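Long-range contacts in L544 (Acanthamoeba polyphaga mimivirus, PDB 4AMQ), which is a manganese-binding nucleotidyl transferase of the virion, probably transferring nucleotides with metal ions held by aspartates of its catalytic domain: residues Arg59-Tyr63 with Glu266-Thr271; Tyr233-Leu237 with Phe249-Phe253; Ile261-Leu265 with Tyr367-Ile371; Lys272-Tyr276 with Ser355-Ser360. One frame throughout, in Å; residues are numbered along the deposited sequence.

All four contacts belong to or border the helical domain. Contact 1 joins it to the nucleotidyltransferase domain, through the loop between helix 55-58 and strand 66-72; contacts 2, 3 and 4 are internal to it. Helix 259-272 serves contacts 1 and 3, whose centres are about 15 Å apart, and helix 334-368 serves contacts 3 and 4, about 16 Å apart between centres. Contact 2, about 12 Å from contact 3 between centres, lies within the chain loop that contact 1 closes, and contact 4 within that closed by contact 3. Arg-252 of helix 248-254 ties contact 2 to Glu-266 and Glu-270 of contact 1 by salt bridges. The successive helices 248-254, 259-272 and 274-292 thus link the metal-binding domain to the long helix 334-368.

Contact 1: residues Arg59-Tyr63 with Glu266-Thr271; sequences RRIPY and EYIIET
The contact is an interdomain salt-bridge network, in which the loop Arg-59 to Tyr-63, just ahead of the strand that carries the metal ligands Asp-66 and Asp-68, meets the last turns of helix 259-272. NH1 of Arg-59 sits between two carboxylates one helical turn apart. It gives a nearly straight bond to OE2 of Glu-270 (3.3 Å, N-H...O 174°), which it meets from above the carboxylate plane, and a more bent one to OE2 of Glu-266 (3.1 Å, 137°), where the syn lone pair is used. Both oxygens lie at the edge of the guanidinium, close to its plane. The arginine chain bends at chi3 (-73°), turning the guanidinium toward the helix. Next along the loop, CG2 of Ile-61 packs 3.5 Å from CD of Glu-270, so that an aliphatic branch lies against the carboxylate. Farther along, CG of Pro-62 approaches the carbonyl O of Glu-270 at 3.2 Å, and CD2 of Tyr-63 brings the edge of its ring to the same oxygen. A water donates to O of Glu-270 at 2.6 Å and to OE1 of the same residue, and accepts from N of Tyr-63, joining loop and helix a second time. Both glutamates have further cationic partners: Arg-252 bridges OE1 of Glu-266 and OE2 of Glu-270, while Lys-277 pairs with OE1 of Glu-270. The like-charged Arg-59 and Arg-252 lie close together, their repulsion probably offset by the two carboxylates they share, and the surrounding cations would be expected to favour the ionised form of the buried Glu-270.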
loop_
_atom_site.group_PDB
_atom_site.type_symbol
_atom_site.label_atom_id
_atom_site.label_comp_id
_atom_site.label_asym_id
_atom_site.label_seq_id
_atom_site.Cartn_x
_atom_site.Cartn_y
_atom_site.Cartn_z
ATOM N N ARG A 59 -8.694 -11.243 -8.320
ATOM C CA ARG A 59 -8.085 -12.496 -8.757
ATOM C C ARG A 59 -8.162 -13.562 -7.670
ATOM O O ARG A 59 -7.772 -14.711 -7.887
ATOM C CB ARG A 59 -6.627 -12.280 -9.167
ATOM C CG ARG A 59 -6.450 -11.503 -10.462
ATOM C CD ARG A 59 -4.977 -11.373 -10.830
ATOM N NE ARG A 59 -4.272 -10.422 -9.975
ATOM C CZ ARG A 59 -3.218 -10.720 -9.220
ATOM N NH1 ARG A 59 -2.729 -11.952 -9.206
ATOM N NH2 ARG A 59 -2.647 -9.779 -8.483
ATOM N N ARG A 60 -8.656 -13.167 -6.500
ATOM C CA ARG A 60 -8.834 -14.089 -5.383
ATOM C C ARG A 60 -7.557 -14.851 -5.042
ATOM O O ARG A 60 -7.589 -16.066 -4.853
ATOM C CB ARG A 60 -9.959 -15.081 -5.688
ATOM C CG ARG A 60 -11.317 -14.434 -5.932
ATOM C CD ARG A 60 -12.363 -15.481 -6.279
ATOM N NE ARG A 60 -13.724 -14.987 -6.092
ATOM C CZ ARG A 60 -14.460 -14.434 -7.050
ATOM N NH1 ARG A 60 -13.969 -14.300 -8.275
ATOM N NH2 ARG A 60 -15.690 -14.016 -6.783
ATOM N N ILE A 61 -6.434 -14.142 -4.968
ATOM C CA ILE A 61 -5.168 -14.770 -4.602
ATOM C C ILE A 61 -5.275 -15.413 -3.222
ATOM O O ILE A 61 -5.936 -14.876 -2.334
ATOM C CB ILE A 61 -4.000 -13.764 -4.608
ATOM C CG1 ILE A 61 -4.242 -12.652 -3.583
ATOM C CG2 ILE A 61 -3.798 -13.184 -6.003
ATOM C CD1 ILE A 61 -3.052 -11.745 -3.380
ATOM N N PRO A 62 -4.625 -16.572 -3.040
ATOM C CA PRO A 62 -4.758 -17.345 -1.800
ATOM C C PRO A 62 -4.295 -16.577 -0.561
ATOM O O PRO A 62 -4.949 -16.651 0.476
ATOM C CB PRO A 62 -3.863 -18.566 -2.045
ATOM C CG PRO A 62 -2.928 -18.155 -3.129
ATOM C CD PRO A 62 -3.709 -17.215 -3.997
ATOM N N TYR A 63 -3.188 -15.849 -0.669
ATOM C CA TYR A 63 -2.672 -15.101 0.471
ATOM C C TYR A 63 -3.091 -13.640 0.414
ATOM O O TYR A 63 -2.313 -12.779 0.006
ATOM C CB TYR A 63 -1.152 -15.216 0.547
ATOM C CG TYR A 63 -0.662 -16.617 0.840
ATOM C CD1 TYR A 63 -0.602 -17.093 2.144
ATOM C CD2 TYR A 63 -0.258 -17.461 -0.188
ATOM C CE1 TYR A 63 -0.150 -18.372 2.416
ATOM C CE2 TYR A 63 0.194 -18.739 0.073
ATOM C CZ TYR A 63 0.246 -19.191 1.376
ATOM O OH TYR A 63 0.695 -20.464 1.640
ATOM N N GLU A 266 1.565 -17.452 -12.148
ATOM C CA GLU A 266 0.592 -17.159 -11.104
ATOM C C GLU A 266 0.827 -18.067 -9.900
ATOM O O GLU A 266 0.776 -17.621 -8.753
ATOM C CB GLU A 266 -0.833 -17.337 -11.627
ATOM C CG GLU A 266 -1.922 -16.923 -10.642
ATOM C CD GLU A 266 -2.083 -15.411 -10.534
ATOM O OE1 GLU A 266 -1.227 -14.673 -11.065
ATOM O OE2 GLU A 266 -3.072 -14.960 -9.917
ATOM N N TYR A 267 1.087 -19.341 -10.166
ATOM C CA TYR A 267 1.366 -20.292 -9.102
ATOM C C TYR A 267 2.612 -19.888 -8.320
ATOM O O TYR A 267 2.608 -19.872 -7.091
ATOM C CB TYR A 267 1.537 -21.703 -9.661
ATOM C CG TYR A 267 1.986 -22.697 -8.615
ATOM C CD1 TYR A 267 1.063 -23.399 -7.853
ATOM C CD2 TYR A 267 3.335 -22.924 -8.384
ATOM C CE1 TYR A 267 1.472 -24.301 -6.890
ATOM C CE2 TYR A 267 3.753 -23.823 -7.426
ATOM C CZ TYR A 267 2.820 -24.508 -6.681
ATOM O OH TYR A 267 3.240 -25.405 -5.726
ATOM N N ILE A 268 3.674 -19.563 -9.046
ATOM C CA ILE A 268 4.946 -19.196 -8.435
ATOM C C ILE A 268 4.823 -17.949 -7.566
ATOM O O ILE A 268 5.257 -17.936 -6.412
ATOM C CB ILE A 268 6.024 -18.959 -9.506
ATOM C CG1 ILE A 268 6.251 -20.237 -10.318
ATOM C CG2 ILE A 268 7.322 -18.492 -8.868
ATOM C CD1 ILE A 268 7.155 -20.050 -11.512
ATOM N N ILE A 269 4.230 -16.905 -8.134
ATOM C CA ILE A 269 4.093 -15.626 -7.450
ATOM C C ILE A 269 3.116 -15.701 -6.277
ATOM O O ILE A 269 3.421 -15.239 -5.177
ATOM C CB ILE A 269 3.636 -14.524 -8.434
ATOM C CG1 ILE A 269 4.686 -14.328 -9.533
ATOM C CG2 ILE A 269 3.368 -13.219 -7.697
ATOM C CD1 ILE A 269 4.263 -13.380 -10.637
ATOM N N GLU A 270 1.955 -16.306 -6.510
ATOM C CA GLU A 270 0.848 -16.237 -5.559
ATOM C C GLU A 270 0.733 -17.424 -4.592
ATOM O O GLU A 270 0.151 -17.294 -3.514
ATOM C CB GLU A 270 -0.476 -16.045 -6.308
ATOM C CG GLU A 270 -0.491 -14.847 -7.251
ATOM C CD GLU A 270 -0.316 -13.524 -6.524
ATOM O OE1 GLU A 270 -0.296 -13.524 -5.275
ATOM O OE2 GLU A 270 -0.204 -12.481 -7.204
ATOM N N THR A 271 1.271 -18.577 -4.968
ATOM C CA THR A 271 1.178 -19.746 -4.095
ATOM C C THR A 271 2.527 -20.126 -3.491
ATOM O O THR A 271 2.686 -20.143 -2.270
ATOM C CB THR A 271 0.551 -20.964 -4.812
ATOM O OG1 THR A 271 -0.801 -20.661 -5.167
ATOM C CG2 THR A 271 0.555 -22.184 -3.902
HETATM O O HOH W 1 -1.214 -15.169 -2.788
#

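Contact 2: residues Tyr233-Leu237 with Phe249-Phe253; sequences YQLKL and FPLRF
Leu-235 and Pro-250 bring their backbones within 4.6 Å, CA to CA, where a type I beta turn from Tyr-233 to Lys-236 meets the first turn of helix 248-254. The proline ring is wedged against this turn: its CG lies 3.5 Å from the carbonyl O of Gln-234, and its CB 3.6 Å from O of Leu-235. CD2 of Leu-237 rests on the same ring, 3.7 Å from CG of Pro-250, while the other branch, CD1, touches CD2 of Leu-251 at 4.0 Å. Leu-235 spreads its methyls over Phe-253, one turn along the helix. CD1 stands almost directly above the ring centre in a CH-pi contact, 4.1 Å from the centroid and 8° off the ring normal, and CD2 packs against CB of Phe-253 at 3.9 Å. The phenylalanine has CG anti to the backbone N (chi1 -179°), which swings the ring to the side of Leu-235, and chi2 (86°) turns its face to the methyl. Backbone hydrogen bonds between Leu-235 and Cys-380 and between Leu-237 and Cys-379 hold the loop beside this disulfide-linked pair, near the end of the modelled chain. Beyond it, Leu-237 and Leu-251 pack on Phe-364 of helix 334-368, and Leu-251 also reaches Leu-265 of helix 259-272.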
loop_
_atom_site.group_PDB
_atom_site.type_symbol
_atom_site.label_atom_id
_atom_site.label_comp_id
_atom_site.label_asym_id
_atom_site.label_seq_id
_atom_site.Cartn_x
_atom_site.Cartn_y
_atom_site.Cartn_z
ATOM N N TYR A 233 4.993 1.666 -14.010
ATOM C CA TYR A 233 6.434 1.882 -13.973
ATOM C C TYR A 233 7.125 0.600 -13.531
ATOM O O TYR A 233 8.253 0.312 -13.934
ATOM C CB TYR A 233 6.764 3.022 -13.006
ATOM C CG TYR A 233 8.243 3.289 -12.826
ATOM C CD1 TYR A 233 9.015 2.499 -11.982
ATOM C CD2 TYR A 233 8.864 4.337 -13.492
ATOM C CE1 TYR A 233 10.366 2.740 -11.813
ATOM C CE2 TYR A 233 10.215 4.587 -13.326
ATOM C CZ TYR A 233 10.960 3.785 -12.487
ATOM O OH TYR A 233 12.303 4.030 -12.320
ATOM N N GLN A 234 6.432 -0.169 -12.697
ATOM C CA GLN A 234 6.962 -1.421 -12.175
ATOM C C GLN A 234 6.836 -2.558 -13.191
ATOM O O GLN A 234 7.070 -3.722 -12.864
ATOM C CB GLN A 234 6.247 -1.788 -10.873
ATOM C CG GLN A 234 6.360 -0.736 -9.772
ATOM C CD GLN A 234 7.669 -0.814 -9.003
ATOM O OE1 GLN A 234 8.752 -0.689 -9.577
ATOM N NE2 GLN A 234 7.573 -1.026 -7.694
ATOM N N LEU A 235 6.468 -2.217 -14.424
ATOM C CA LEU A 235 6.339 -3.211 -15.488
ATOM C C LEU A 235 7.559 -3.241 -16.407
ATOM O O LEU A 235 7.582 -3.970 -17.398
ATOM C CB LEU A 235 5.071 -2.969 -16.312
ATOM C CG LEU A 235 3.732 -3.268 -15.635
ATOM C CD1 LEU A 235 2.578 -2.980 -16.583
ATOM C CD2 LEU A 235 3.684 -4.710 -15.153
ATOM N N LYS A 236 8.572 -2.448 -16.072
ATOM C CA LYS A 236 9.798 -2.401 -16.863
ATOM C C LYS A 236 10.950 -3.082 -16.134
ATOM O O LYS A 236 11.316 -2.681 -15.031
ATOM C CB LYS A 236 10.175 -0.955 -17.185
ATOM C CG LYS A 236 9.082 -0.163 -17.874
ATOM C CD LYS A 236 9.566 1.233 -18.226
ATOM C CE LYS A 236 8.448 2.073 -18.816
ATOM N NZ LYS A 236 7.934 1.500 -20.091
ATOM N N LEU A 237 11.524 -4.106 -16.757
ATOM C CA LEU A 237 12.630 -4.844 -16.153
ATOM C C LEU A 237 13.880 -3.985 -16.028
ATOM O O LEU A 237 14.771 -4.284 -15.235
ATOM C CB LEU A 237 12.944 -6.106 -16.957
ATOM C CG LEU A 237 11.948 -7.256 -16.826
ATOM C CD1 LEU A 237 12.410 -8.437 -17.660
ATOM C CD2 LEU A 237 11.775 -7.653 -15.360
ATOM N N PHE A 249 6.829 -10.109 -11.937
ATOM C CA PHE A 249 5.583 -9.391 -12.200
ATOM C C PHE A 249 5.526 -8.810 -13.619
ATOM O O PHE A 249 4.494 -8.903 -14.283
ATOM C CB PHE A 249 5.352 -8.292 -11.155
ATOM C CG PHE A 249 4.974 -8.813 -9.792
ATOM C CD1 PHE A 249 5.860 -9.584 -9.056
ATOM C CD2 PHE A 249 3.727 -8.535 -9.251
ATOM C CE1 PHE A 249 5.507 -10.065 -7.801
ATOM C CE2 PHE A 249 3.372 -9.013 -8.000
ATOM C CZ PHE A 249 4.264 -9.777 -7.274
ATOM N N PRO A 250 6.623 -8.193 -14.084
ATOM C CA PRO A 250 6.638 -7.789 -15.497
ATOM C C PRO A 250 6.505 -9.000 -16.421
ATOM O O PRO A 250 5.823 -8.922 -17.443
ATOM C CB PRO A 250 8.017 -7.145 -15.664
ATOM C CG PRO A 250 8.372 -6.661 -14.296
ATOM C CD PRO A 250 7.793 -7.679 -13.349
ATOM N N LEU A 251 7.139 -10.111 -16.057
ATOM C CA LEU A 251 7.055 -11.325 -16.862
ATOM C C LEU A 251 5.624 -11.848 -16.927
ATOM O O LEU A 251 5.165 -12.283 -17.980
ATOM C CB LEU A 251 7.987 -12.411 -16.319
ATOM C CG LEU A 251 9.483 -12.095 -16.290
ATOM C CD1 LEU A 251 10.273 -13.322 -15.858
ATOM C CD2 LEU A 251 9.959 -11.601 -17.648
ATOM N N ARG A 252 4.920 -11.804 -15.800
ATOM C CA ARG A 252 3.539 -12.270 -15.760
ATOM C C ARG A 252 2.666 -11.423 -16.682
ATOM O O ARG A 252 1.767 -11.937 -17.345
ATOM C CB ARG A 252 2.988 -12.262 -14.330
ATOM C CG ARG A 252 1.542 -12.745 -14.230
ATOM C CD ARG A 252 1.098 -12.927 -12.785
ATOM N NE ARG A 252 1.186 -11.689 -12.017
ATOM C CZ ARG A 252 0.857 -11.578 -10.734
ATOM N NH1 ARG A 252 0.413 -12.633 -10.062
ATOM N NH2 ARG A 252 0.973 -10.408 -10.121
ATOM N N PHE A 253 2.937 -10.123 -16.727
ATOM C CA PHE A 253 2.219 -9.246 -17.637
ATOM C C PHE A 253 2.542 -9.610 -19.085
ATOM O O PHE A 253 1.650 -9.684 -19.928
ATOM C CB PHE A 253 2.555 -7.778 -17.370
ATOM C CG PHE A 253 1.825 -6.819 -18.271
ATOM C CD1 PHE A 253 0.555 -6.371 -17.945
ATOM C CD2 PHE A 253 2.407 -6.373 -19.450
ATOM C CE1 PHE A 253 -0.124 -5.491 -18.776
ATOM C CE2 PHE A 253 1.737 -5.494 -20.283
ATOM C CZ PHE A 253 0.469 -5.051 -19.944
#

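Contact 3: residues Ile261-Leu265 with Tyr367-Ile371; sequences ISKQL and YINII
Tyr-367, near the end of the long helix 334-368, lays its ring across one side of helix 259-272, a helix-helix contact within the helical domain. Three residues of the shorter helix touch the ring. CD2 of Leu-265 stands over one face in a CH-pi contact, 4.1 Å from the centroid of the Tyr-367 ring and displaced toward the rim. CG2 of Ile-261 comes in obliquely at 3.6 Å from CE1 of Tyr-367, and Gln-264 meets the phenol end at the ring's edge. Ile-261 also sends CD1 to meet CD1 of Ile-370 tip to tip at 3.9 Å, extending the apolar patch to Ile-370. Second-shell residues include Leu-251 of helix 248-254, which packs against Tyr-367, and Phe-255, which touches Ile-261 and Ile-370. Asp-258 accepts from N of Ile-261 through OD1, tethering the first turn of helix 259-272. With CG beside the backbone N (chi1 -63°), Gln-264 runs extended beyond CG and crosses the tyrosine at about a right angle, its amide plane 68° from the ring. OH of Tyr-367 donates to OE1 of Gln-264 at 2.7 Å, reaching that oxygen from 41° above the carbonyl plane.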
loop_
_atom_site.group_PDB
_atom_site.type_symbol
_atom_site.label_atom_id
_atom_site.label_comp_id
_atom_site.label_asym_id
_atom_site.label_seq_id
_atom_site.Cartn_x
_atom_site.Cartn_y
_atom_site.Cartn_z
ATOM N N ILE A 261 1.946 -20.598 -19.489
ATOM C CA ILE A 261 2.967 -19.845 -18.772
ATOM C C ILE A 261 2.381 -18.916 -17.711
ATOM O O ILE A 261 2.989 -18.704 -16.662
ATOM C CB ILE A 261 3.869 -19.048 -19.735
ATOM C CG1 ILE A 261 4.614 -20.003 -20.666
ATOM C CG2 ILE A 261 4.860 -18.192 -18.962
ATOM C CD1 ILE A 261 5.624 -19.320 -21.556
ATOM N N SER A 262 1.201 -18.364 -17.979
ATOM C CA SER A 262 0.562 -17.475 -17.017
ATOM C C SER A 262 0.098 -18.239 -15.776
ATOM O O SER A 262 0.151 -17.712 -14.667
ATOM C CB SER A 262 -0.594 -16.697 -17.656
ATOM O OG SER A 262 -1.555 -17.568 -18.227
ATOM N N LYS A 263 -0.348 -19.480 -15.966
ATOM C CA LYS A 263 -0.698 -20.350 -14.841
ATOM C C LYS A 263 0.518 -20.643 -13.972
ATOM O O LYS A 263 0.438 -20.622 -12.741
ATOM C CB LYS A 263 -1.280 -21.676 -15.337
ATOM C CG LYS A 263 -2.795 -21.687 -15.537
ATOM C CD LYS A 263 -3.204 -20.839 -16.730
ATOM C CE LYS A 263 -4.694 -20.938 -17.019
ATOM N NZ LYS A 263 -5.076 -19.987 -18.101
ATOM N N GLN A 264 1.643 -20.930 -14.617
ATOM C CA GLN A 264 2.861 -21.252 -13.893
ATOM C C GLN A 264 3.362 -20.044 -13.112
ATOM O O GLN A 264 3.746 -20.163 -11.951
ATOM C CB GLN A 264 3.934 -21.764 -14.853
ATOM C CG GLN A 264 3.538 -23.057 -15.556
ATOM C CD GLN A 264 4.534 -23.488 -16.619
ATOM O OE1 GLN A 264 5.405 -22.716 -17.027
ATOM N NE2 GLN A 264 4.408 -24.729 -17.073
ATOM N N LEU A 265 3.347 -18.879 -13.750
ATOM C CA LEU A 265 3.795 -17.658 -13.093
ATOM C C LEU A 265 2.866 -17.272 -11.945
ATOM O O LEU A 265 3.326 -16.827 -10.894
ATOM C CB LEU A 265 3.933 -16.512 -14.101
ATOM C CG LEU A 265 5.245 -16.517 -14.888
ATOM C CD1 LEU A 265 5.263 -15.416 -15.935
ATOM C CD2 LEU A 265 6.426 -16.377 -13.939
ATOM N N TYR A 367 12.098 -17.933 -17.291
ATOM C CA TYR A 367 11.062 -17.314 -18.109
ATOM C C TYR A 367 11.581 -16.159 -18.965
ATOM O O TYR A 367 11.044 -15.884 -20.039
ATOM C CB TYR A 367 9.866 -16.891 -17.249
ATOM C CG TYR A 367 9.092 -18.074 -16.712
ATOM C CD1 TYR A 367 8.141 -18.715 -17.493
ATOM C CD2 TYR A 367 9.323 -18.560 -15.432
ATOM C CE1 TYR A 367 7.434 -19.802 -17.013
ATOM C CE2 TYR A 367 8.624 -19.647 -14.944
ATOM C CZ TYR A 367 7.682 -20.264 -15.737
ATOM O OH TYR A 367 6.985 -21.347 -15.257
ATOM N N ILE A 368 12.633 -15.491 -18.499
ATOM C CA ILE A 368 13.243 -14.428 -19.287
ATOM C C ILE A 368 13.930 -15.019 -20.520
ATOM O O ILE A 368 14.029 -14.367 -21.559
ATOM C CB ILE A 368 14.247 -13.597 -18.459
ATOM C CG1 ILE A 368 14.615 -12.309 -19.199
ATOM C CG2 ILE A 368 15.492 -14.411 -18.138
ATOM C CD1 ILE A 368 13.426 -11.438 -19.531
ATOM N N ASN A 369 14.389 -16.262 -20.400
ATOM C CA ASN A 369 15.021 -16.960 -21.515
ATOM C C ASN A 369 14.000 -17.470 -22.521
ATOM O O ASN A 369 14.361 -17.931 -23.603
ATOM C CB ASN A 369 15.885 -18.118 -21.017
ATOM C CG ASN A 369 17.196 -17.651 -20.422
ATOM O OD1 ASN A 369 17.602 -16.504 -20.610
ATOM N ND2 ASN A 369 17.874 -18.544 -19.709
ATOM N N ILE A 370 12.727 -17.398 -22.152
ATOM C CA ILE A 370 11.652 -17.761 -23.063
ATOM C C ILE A 370 11.360 -16.593 -24.001
ATOM O O ILE A 370 10.839 -16.774 -25.101
ATOM C CB ILE A 370 10.381 -18.176 -22.296
ATOM C CG1 ILE A 370 10.646 -19.459 -21.505
ATOM C CG2 ILE A 370 9.218 -18.382 -23.248
ATOM C CD1 ILE A 370 9.417 -20.043 -20.850
ATOM N N ILE A 371 11.717 -15.395 -23.551
ATOM C CA ILE A 371 11.591 -14.186 -24.357
ATOM C C ILE A 371 12.828 -14.010 -25.235
ATOM O O ILE A 371 13.939 -14.321 -24.810
ATOM C CB ILE A 371 11.416 -12.945 -23.455
ATOM C CG1 ILE A 371 10.147 -13.078 -22.608
ATOM C CG2 ILE A 371 11.385 -11.669 -24.281
ATOM C CD1 ILE A 371 9.945 -11.958 -21.611
#

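Contact 4: residues Lys272-Tyr276 with Ser355-Ser360; sequences KFGLY and SVNKQS
Apolar packing joins Phe-273, just before helix 274-292, and Tyr-276, in its first turn, to one side of helix 334-368. CG2 of Val-356 fits between the two aromatic residues, 3.9 Å from CD1 of Phe-273 and 3.7 Å from CB of Tyr-276. This methyl is anti to the backbone N of Val-356, the setting that turns it toward Phe-273 and Tyr-276. CE1 of Phe-273 also touches CB of Gln-359 at 3.6 Å.

The faces of the Phe-273 ring have different neighbours. CG of Lys-272, from the same segment, lies over the centre of one, and OG of Ser-360 stands over the rim of the opposite face, 3.7 Å from CE2. That hydroxyl donates to O of Val-356 at 2.7 Å, a bond back into its own helix that holds it beside the ring.

The polar bonds gather at the phenol end of Tyr-276. NE2 of Gln-359 donates to its OH (3.0 Å, N-H...O 155°), with the oxygen close to the amide plane; ring and amide planes are steeply inclined, 78° apart. The glutamine runs extended beyond CG, which carries the amide to the phenol. Outside the segments, Asn-315 anchors this end twice: its N bonds to the same OH of Tyr-276 and its O to OG of Ser-355. The buried hydroxyls of Tyr-276 and Ser-355 thus both have backbone partners in Asn-315.

Phe-273 is at once the first residue past helix 259-272 and the N-cap position of helix 274-292, so the arrangement is a helix-helix junction whose aromatic residues pack into the helical domain against its long helix.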
loop_
_atom_site.group_PDB
_atom_site.type_symbol
_atom_site.label_atom_id
_atom_site.label_comp_id
_atom_site.label_asym_id
_atom_site.label_seq_id
_atom_site.Cartn_x
_atom_site.Cartn_y
_atom_site.Cartn_z
ATOM N N LYS A 272 3.498 -20.422 -4.344
ATOM C CA LYS A 272 4.815 -20.813 -3.865
ATOM C C LYS A 272 5.450 -19.731 -2.995
ATOM O O LYS A 272 6.014 -20.028 -1.942
ATOM C CB LYS A 272 5.732 -21.162 -5.033
ATOM C CG LYS A 272 7.098 -21.653 -4.601
ATOM C CD LYS A 272 7.904 -22.147 -5.787
ATOM C CE LYS A 272 9.319 -22.496 -5.367
ATOM N NZ LYS A 272 9.336 -23.544 -4.307
ATOM N N PHE A 273 5.357 -18.479 -3.437
ATOM C CA PHE A 273 5.960 -17.368 -2.705
ATOM C C PHE A 273 4.913 -16.405 -2.151
ATOM O O PHE A 273 5.239 -15.306 -1.707
ATOM C CB PHE A 273 6.953 -16.619 -3.593
ATOM C CG PHE A 273 8.090 -17.474 -4.083
ATOM C CD1 PHE A 273 9.009 -18.003 -3.191
ATOM C CD2 PHE A 273 8.243 -17.742 -5.433
ATOM C CE1 PHE A 273 10.052 -18.790 -3.638
ATOM C CE2 PHE A 273 9.286 -18.527 -5.885
ATOM C CZ PHE A 273 10.192 -19.052 -4.985
ATOM N N GLY A 274 3.656 -16.830 -2.180
ATOM C CA GLY A 274 2.555 -16.003 -1.722
ATOM C C GLY A 274 2.718 -15.440 -0.321
ATOM O O GLY A 274 2.388 -14.282 -0.076
ATOM N N LEU A 275 3.229 -16.252 0.600
ATOM C CA LEU A 275 3.343 -15.838 2.000
ATOM C C LEU A 275 4.452 -14.803 2.206
ATOM O O LEU A 275 4.347 -13.934 3.071
ATOM C CB LEU A 275 3.551 -17.049 2.919
ATOM C CG LEU A 275 3.598 -16.750 4.423
ATOM C CD1 LEU A 275 2.408 -15.902 4.853
ATOM C CD2 LEU A 275 3.669 -18.039 5.243
ATOM N N TYR A 276 5.512 -14.901 1.411
ATOM C CA TYR A 276 6.573 -13.900 1.437
ATOM C C TYR A 276 6.017 -12.519 1.104
ATOM O O TYR A 276 6.357 -11.531 1.750
ATOM C CB TYR A 276 7.679 -14.251 0.441
ATOM C CG TYR A 276 8.453 -15.508 0.767
ATOM C CD1 TYR A 276 7.936 -16.759 0.466
ATOM C CD2 TYR A 276 9.706 -15.443 1.362
ATOM C CE1 TYR A 276 8.637 -17.909 0.754
ATOM C CE2 TYR A 276 10.416 -16.593 1.654
ATOM C CZ TYR A 276 9.875 -17.823 1.347
ATOM O OH TYR A 276 10.570 -18.977 1.630
ATOM N N SER A 355 15.519 -13.016 0.895
ATOM C CA SER A 355 15.224 -14.438 0.765
ATOM C C SER A 355 14.368 -14.766 -0.460
ATOM O O SER A 355 14.704 -15.661 -1.233
ATOM C CB SER A 355 14.552 -14.967 2.034
ATOM O OG SER A 355 14.300 -16.359 1.934
ATOM N N VAL A 356 13.263 -14.048 -0.637
ATOM C CA VAL A 356 12.346 -14.355 -1.728
ATOM C C VAL A 356 12.986 -14.080 -3.090
ATOM O O VAL A 356 12.765 -14.813 -4.050
ATOM C CB VAL A 356 10.999 -13.608 -1.591
ATOM C CG1 VAL A 356 11.147 -12.137 -1.965
ATOM C CG2 VAL A 356 9.937 -14.278 -2.447
ATOM N N ASN A 357 13.789 -13.025 -3.161
ATOM C CA ASN A 357 14.519 -12.701 -4.379
ATOM C C ASN A 357 15.512 -13.797 -4.757
ATOM O O ASN A 357 15.658 -14.138 -5.931
ATOM C CB ASN A 357 15.239 -11.359 -4.228
ATOM C CG ASN A 357 14.286 -10.183 -4.290
ATOM O OD1 ASN A 357 13.295 -10.219 -5.016
ATOM N ND2 ASN A 357 14.580 -9.135 -3.529
ATOM N N LYS A 358 16.185 -14.348 -3.751
ATOM C CA LYS A 358 17.151 -15.420 -3.962
ATOM C C LYS A 358 16.472 -16.673 -4.502
ATOM O O LYS A 358 16.943 -17.280 -5.462
ATOM C CB LYS A 358 17.875 -15.753 -2.656
ATOM C CG LYS A 358 18.956 -16.813 -2.802
ATOM C CD LYS A 358 19.284 -17.464 -1.467
ATOM C CE LYS A 358 20.530 -18.331 -1.571
ATOM N NZ LYS A 358 20.462 -19.274 -2.722
ATOM N N GLN A 359 15.364 -17.056 -3.878
ATOM C CA GLN A 359 14.629 -18.248 -4.282
ATOM C C GLN A 359 13.895 -18.043 -5.602
ATOM O O GLN A 359 13.358 -18.992 -6.174
ATOM C CB GLN A 359 13.620 -18.648 -3.203
ATOM C CG GLN A 359 14.232 -18.990 -1.855
ATOM C CD GLN A 359 13.178 -19.277 -0.808
ATOM O OE1 GLN A 359 12.451 -20.269 -0.893
ATOM N NE2 GLN A 359 13.077 -18.400 0.183
ATOM N N SER A 360 13.868 -16.801 -6.079
ATOM C CA SER A 360 13.111 -16.463 -7.282
ATOM C C SER A 360 13.985 -16.349 -8.530
ATOM O O SER A 360 13.483 -16.419 -9.648
ATOM C CB SER A 360 12.336 -15.158 -7.080
ATOM O OG SER A 360 11.211 -15.354 -6.247
#